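Local coordinates for protein arginine kinase (Anthopleura japonica, PDB 4RF9) that catalyses the reversible transfer of a phosphoryl group from ATP to L-arginine, yielding phosphoarginine and ADP, with two fused kinase repeats in one chain, at residues A135-G140 with E231-R236; E446-P451 with R689-L694. All coordinates share one frame; numbering follows the deposited sequence.

Contact 1 (A135-G140 with E231-R236); sequences ARSLKG and EEDHLR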
# COMPACT_ATOMS: atom_id res chain seq x y z
N ALA A 135 -20.67 10.01 -4.36
CA ALA A 135 -21.53 10.72 -3.41
C ALA A 135 -22.98 10.38 -3.71
O ALA A 135 -23.38 10.34 -4.88
CB ALA A 135 -21.29 12.22 -3.50
N ARG A 136 -23.76 10.11 -2.67
CA ARG A 136 -25.15 9.70 -2.83
C ARG A 136 -26.06 10.32 -1.77
O ARG A 136 -25.60 10.65 -0.67
CB ARG A 136 -25.27 8.18 -2.79
CG ARG A 136 -24.72 7.47 -4.02
CD ARG A 136 -25.50 7.83 -5.28
NE ARG A 136 -25.06 7.05 -6.42
CZ ARG A 136 -24.11 7.43 -7.27
NH1 ARG A 136 -23.51 8.60 -7.10
NH2 ARG A 136 -23.77 6.65 -8.29
N SER A 137 -27.33 10.49 -2.10
CA SER A 137 -28.32 11.03 -1.17
C SER A 137 -29.62 10.23 -1.23
O SER A 137 -30.10 9.87 -2.30
CB SER A 137 -28.58 12.51 -1.49
OG SER A 137 -27.42 13.29 -1.28
N LEU A 138 -30.19 9.96 -0.05
CA LEU A 138 -31.38 9.12 0.07
C LEU A 138 -32.68 9.82 -0.35
O LEU A 138 -32.85 11.02 -0.13
CB LEU A 138 -31.53 8.65 1.52
CG LEU A 138 -31.05 7.24 1.88
CD1 LEU A 138 -29.67 6.96 1.29
CD2 LEU A 138 -31.04 7.07 3.39
N LYS A 139 -33.59 9.04 -0.93
CA LYS A 139 -34.92 9.54 -1.27
C LYS A 139 -35.69 9.94 -0.02
O LYS A 139 -35.55 9.30 1.03
CB LYS A 139 -35.72 8.48 -2.03
CG LYS A 139 -35.23 8.16 -3.43
CD LYS A 139 -35.95 6.94 -3.98
CE LYS A 139 -35.48 6.57 -5.37
NZ LYS A 139 -35.98 5.22 -5.76
N GLY A 140 -36.49 11.00 -0.12
CA GLY A 140 -37.42 11.35 0.93
C GLY A 140 -36.92 12.36 1.95
O GLY A 140 -37.67 12.77 2.84
N GLU A 231 -21.74 13.50 6.22
CA GLU A 231 -20.73 14.55 6.22
C GLU A 231 -21.21 15.71 5.35
O GLU A 231 -22.02 16.53 5.80
CB GLU A 231 -19.38 14.02 5.73
CG GLU A 231 -18.22 14.99 5.92
CD GLU A 231 -17.49 15.29 4.63
OE1 GLU A 231 -16.62 16.18 4.63
OE2 GLU A 231 -17.79 14.63 3.61
N GLU A 232 -20.73 15.77 4.12
CA GLU A 232 -21.15 16.80 3.17
C GLU A 232 -22.38 16.35 2.40
O GLU A 232 -23.20 17.16 1.97
CB GLU A 232 -20.01 17.12 2.19
CG GLU A 232 -20.33 18.23 1.22
CD GLU A 232 -19.20 18.52 0.26
OE1 GLU A 232 -18.04 18.23 0.61
OE2 GLU A 232 -19.47 19.03 -0.84
N ASP A 233 -22.51 15.04 2.22
CA ASP A 233 -23.73 14.43 1.70
C ASP A 233 -24.16 13.33 2.66
O ASP A 233 -23.46 13.03 3.63
CB ASP A 233 -23.50 13.87 0.30
CG ASP A 233 -23.15 14.94 -0.71
OD1 ASP A 233 -24.06 15.68 -1.14
OD2 ASP A 233 -21.96 15.04 -1.09
N HIS A 234 -25.32 12.73 2.40
CA HIS A 234 -25.80 11.62 3.21
C HIS A 234 -24.77 10.50 3.20
O HIS A 234 -24.40 9.98 4.24
CB HIS A 234 -27.13 11.08 2.66
CG HIS A 234 -28.24 12.08 2.67
ND1 HIS A 234 -29.46 11.84 2.05
CD2 HIS A 234 -28.33 13.31 3.21
CE1 HIS A 234 -30.24 12.89 2.22
NE2 HIS A 234 -29.58 13.80 2.92
N LEU A 235 -24.29 10.17 2.00
CA LEU A 235 -23.35 9.08 1.83
C LEU A 235 -22.13 9.48 1.01
O LEU A 235 -22.26 9.97 -0.11
CB LEU A 235 -24.04 7.89 1.17
CG LEU A 235 -25.16 7.20 1.95
CD1 LEU A 235 -25.82 6.13 1.09
CD2 LEU A 235 -24.63 6.61 3.25
N ARG A 236 -20.95 9.27 1.57
CA ARG A 236 -19.72 9.32 0.80
C ARG A 236 -19.10 7.93 0.80
O ARG A 236 -18.49 7.51 1.79
CB ARG A 236 -18.74 10.35 1.36
CG ARG A 236 -17.49 10.53 0.52
CD ARG A 236 -16.83 11.87 0.78
NE ARG A 236 -17.57 12.98 0.18
CZ ARG A 236 -17.10 13.75 -0.79
NH1 ARG A 236 -15.89 13.54 -1.28
NH2 ARG A 236 -17.85 14.73 -1.28

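Contact 2 (E446-P451 with R689-L694); sequences EDYHSP and RRRLGL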
# COMPACT_ATOMS: atom_id res chain seq x y z
N GLU A 446 28.70 -19.16 -7.76
CA GLU A 446 29.96 -19.86 -7.52
C GLU A 446 31.10 -18.93 -7.11
O GLU A 446 32.08 -19.37 -6.50
CB GLU A 446 30.35 -20.71 -8.73
CG GLU A 446 29.35 -21.82 -9.05
CD GLU A 446 29.89 -22.81 -10.06
OE1 GLU A 446 30.94 -22.53 -10.67
OE2 GLU A 446 29.26 -23.87 -10.24
N ASP A 447 30.97 -17.64 -7.42
CA ASP A 447 31.97 -16.67 -7.02
C ASP A 447 31.79 -16.32 -5.54
O ASP A 447 32.73 -16.44 -4.75
CB ASP A 447 31.88 -15.39 -7.86
CG ASP A 447 33.07 -14.47 -7.66
OD1 ASP A 447 33.21 -13.89 -6.56
OD2 ASP A 447 33.87 -14.32 -8.61
N TYR A 448 30.59 -15.88 -5.19
CA TYR A 448 30.31 -15.46 -3.82
C TYR A 448 30.36 -16.64 -2.85
O TYR A 448 30.82 -16.49 -1.72
CB TYR A 448 28.95 -14.76 -3.71
CG TYR A 448 28.63 -14.28 -2.30
CD1 TYR A 448 29.05 -13.03 -1.87
CD2 TYR A 448 27.93 -15.08 -1.41
CE1 TYR A 448 28.77 -12.58 -0.58
CE2 TYR A 448 27.64 -14.64 -0.12
CZ TYR A 448 28.07 -13.39 0.28
OH TYR A 448 27.79 -12.96 1.56
N HIS A 449 29.89 -17.79 -3.30
CA HIS A 449 29.83 -18.98 -2.46
C HIS A 449 31.01 -19.93 -2.70
O HIS A 449 30.93 -21.11 -2.35
CB HIS A 449 28.51 -19.74 -2.66
CG HIS A 449 27.31 -18.96 -2.24
ND1 HIS A 449 26.95 -18.79 -0.92
CD2 HIS A 449 26.37 -18.30 -2.97
CE1 HIS A 449 25.85 -18.06 -0.86
NE2 HIS A 449 25.48 -17.75 -2.09
N SER A 450 32.07 -19.41 -3.30
CA SER A 450 33.30 -20.17 -3.50
C SER A 450 33.76 -20.79 -2.17
O SER A 450 33.66 -20.14 -1.13
CB SER A 450 34.39 -19.26 -4.06
OG SER A 450 35.64 -19.93 -4.14
N PRO A 451 34.26 -22.03 -2.21
CA PRO A 451 34.59 -22.84 -3.39
C PRO A 451 33.46 -23.76 -3.87
O PRO A 451 33.76 -24.73 -4.58
CB PRO A 451 35.75 -23.70 -2.88
CG PRO A 451 35.38 -23.96 -1.46
CD PRO A 451 34.68 -22.71 -0.97
N ARG A 689 30.60 -18.87 7.70
CA ARG A 689 30.96 -18.21 6.45
C ARG A 689 30.27 -18.85 5.25
O ARG A 689 30.03 -18.19 4.24
CB ARG A 689 32.48 -18.21 6.25
CG ARG A 689 32.99 -17.13 5.31
CD ARG A 689 34.49 -17.24 5.13
NE ARG A 689 35.19 -17.42 6.40
CZ ARG A 689 36.50 -17.59 6.51
NH1 ARG A 689 37.27 -17.58 5.42
NH2 ARG A 689 37.06 -17.75 7.70
N ARG A 690 29.94 -20.13 5.37
CA ARG A 690 29.34 -20.88 4.27
C ARG A 690 27.84 -21.12 4.47
O ARG A 690 27.38 -21.36 5.58
CB ARG A 690 30.06 -22.22 4.08
CG ARG A 690 31.55 -22.09 3.79
CD ARG A 690 32.18 -23.45 3.49
NE ARG A 690 33.61 -23.35 3.22
CZ ARG A 690 34.36 -24.38 2.83
NH1 ARG A 690 33.81 -25.58 2.67
NH2 ARG A 690 35.65 -24.21 2.59
N ARG A 691 27.10 -21.05 3.37
CA ARG A 691 25.67 -21.31 3.39
C ARG A 691 25.33 -22.43 2.41
O ARG A 691 24.32 -23.12 2.56
CB ARG A 691 24.89 -20.06 2.99
CG ARG A 691 24.88 -18.93 4.02
CD ARG A 691 23.95 -17.82 3.57
NE ARG A 691 23.81 -16.76 4.56
CZ ARG A 691 24.47 -15.61 4.54
NH1 ARG A 691 25.33 -15.36 3.56
NH2 ARG A 691 24.27 -14.71 5.49
N LEU A 692 26.19 -22.59 1.42
CA LEU A 692 25.94 -23.47 0.29
C LEU A 692 27.04 -24.53 0.20
O LEU A 692 28.22 -24.20 0.13
CB LEU A 692 25.89 -22.64 -1.00
CG LEU A 692 25.31 -23.20 -2.30
CD1 LEU A 692 23.96 -23.87 -2.08
CD2 LEU A 692 25.18 -22.09 -3.33
N GLY A 693 26.65 -25.80 0.20
CA GLY A 693 27.60 -26.89 0.14
C GLY A 693 27.66 -27.70 1.42
O GLY A 693 28.30 -28.75 1.48
N LEU A 694 26.99 -27.20 2.46
CA LEU A 694 26.90 -27.89 3.73
C LEU A 694 25.49 -27.77 4.28
O LEU A 694 24.78 -26.81 3.97
CB LEU A 694 27.93 -27.34 4.73
CG LEU A 694 27.59 -26.07 5.53
CD1 LEU A 694 28.66 -25.82 6.59
CD2 LEU A 694 27.42 -24.85 4.64

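Contact 1 (A135-G140 with E231-R236)
His-234 packs its side chain against the backbone of Arg-136, Ser-137 and Leu-138. Its CB lies 3.7 Å from Arg-136 O. CG is the next atom out, 4.0 Å from Ser-137 CA. CG stands beside the backbone N (chi1 -61°), and the ring then reaches across to the 135-140 segment. At the ring edge ND1 accepts the N-H of Leu-138, at 2.9 Å and 153°, with the donor tilted slightly from the ring plane. CE1 passes 4.0 Å from Leu-138 O. At the tip NE2 is bonded to the carbonyl of Gly-142; both bonds restrain the ring's rotation. ND1 accepts and so carries no proton; NE2 probably holds it, and the ring is then neutral. Ser-137 OG sits over one ring face and bonds to Leu-275 O.

Beside the histidine, Arg-136 and Leu-235 form an antiparallel hydrogen-bonded pair. Arg-136 N reaches Leu-235 O at 3.0 Å, and Leu-235 N returns a bond to Arg-136 O. Leu-138 CD1 touches Leu-235 CD1 at 3.9 Å, and both leucines pack on Val-159 of helix 149-163. Asp-233 turns OD2 to the CB of Ala-135, while OD1 takes the N-H of Ser-277.

In the antiparallel phosphagen kinase catalytic sheet, strand 127-136 ends and strand 235-242 begins here, and a histidine extends the pairing. Segment 231-236 holds Glu-232, which probably binds substrate, and Arg-236, which probably binds ATP.

Contact 2 (E446-P451 with R689-L694)
His-449 and Leu-692 form the buried centre of this contact. Leu-692 lays its CD2 methyl over one face of the imidazole, 4.2 Å from the ring centroid and 24° off the normal. This is a CH-pi contact. The methyl is offset toward the rim, with Leu-692 CD2 3.9 Å from His-449 CG. Leu-692 CB lies 4.0 Å from His-449 ND1. The two side chains cross at about a right angle. The opposite face of the imidazole is taken by the neighbouring Tyr-448, whose CD2 lies over the ring centre. The histidine is thus sandwiched between a leucine and a tyrosine. Its NE2 is bonded to Pro-631 O, which further limits its rotation.

Arg-691 follows in buried surface. Its CB approaches the ring of His-449 obliquely, at 4.4 Å from CE1. The chain is extended from CG to NE and carries the guanidinium out to Tyr-448. There NH1 stands 4.0 Å from the tyrosine OH, too far for a bond. The phenol ring and the guanidinium are nearly coplanar, 14° apart, and meet edge to edge. At the other margin Arg-690 turns a guanidinium face to Pro-451, with Pro-451 CD 4.0 Å from Arg-690 NH2.

The contact joins the end of helix 438-448, in the N-terminal phosphagen kinase region of the second repeat, to the loop between strand 683-688 and helix 696-711 in the C-terminal region. It lies away from the known sites. The chemistry is van der Waals and CH-pi packing, centred on one imidazole, with two arginines packed at the margins. The nearby Arg-691 would probably disfavour a positive charge on that ring.

Overall arrangement
From the N terminus, the chain first enters the repeat 4-369. Contact 1 closes there, when segment 231-236 returns beside segment 135-140 after 90 intervening residues. It is local to the catalytic sheet of that repeat. The chain then runs through the long helix 344-369 into the second repeat, 370-718. Contact 2 opens there and closes a wider loop of 237 residues, which includes all eight strands of the second sheet. It ties the N-terminal region of that repeat to its C-terminal region. The two loops follow in series, neither nested nor crossed. The centres of contact 1 and contact 2 are about 65 Å apart, on opposite sides of the chain's centre.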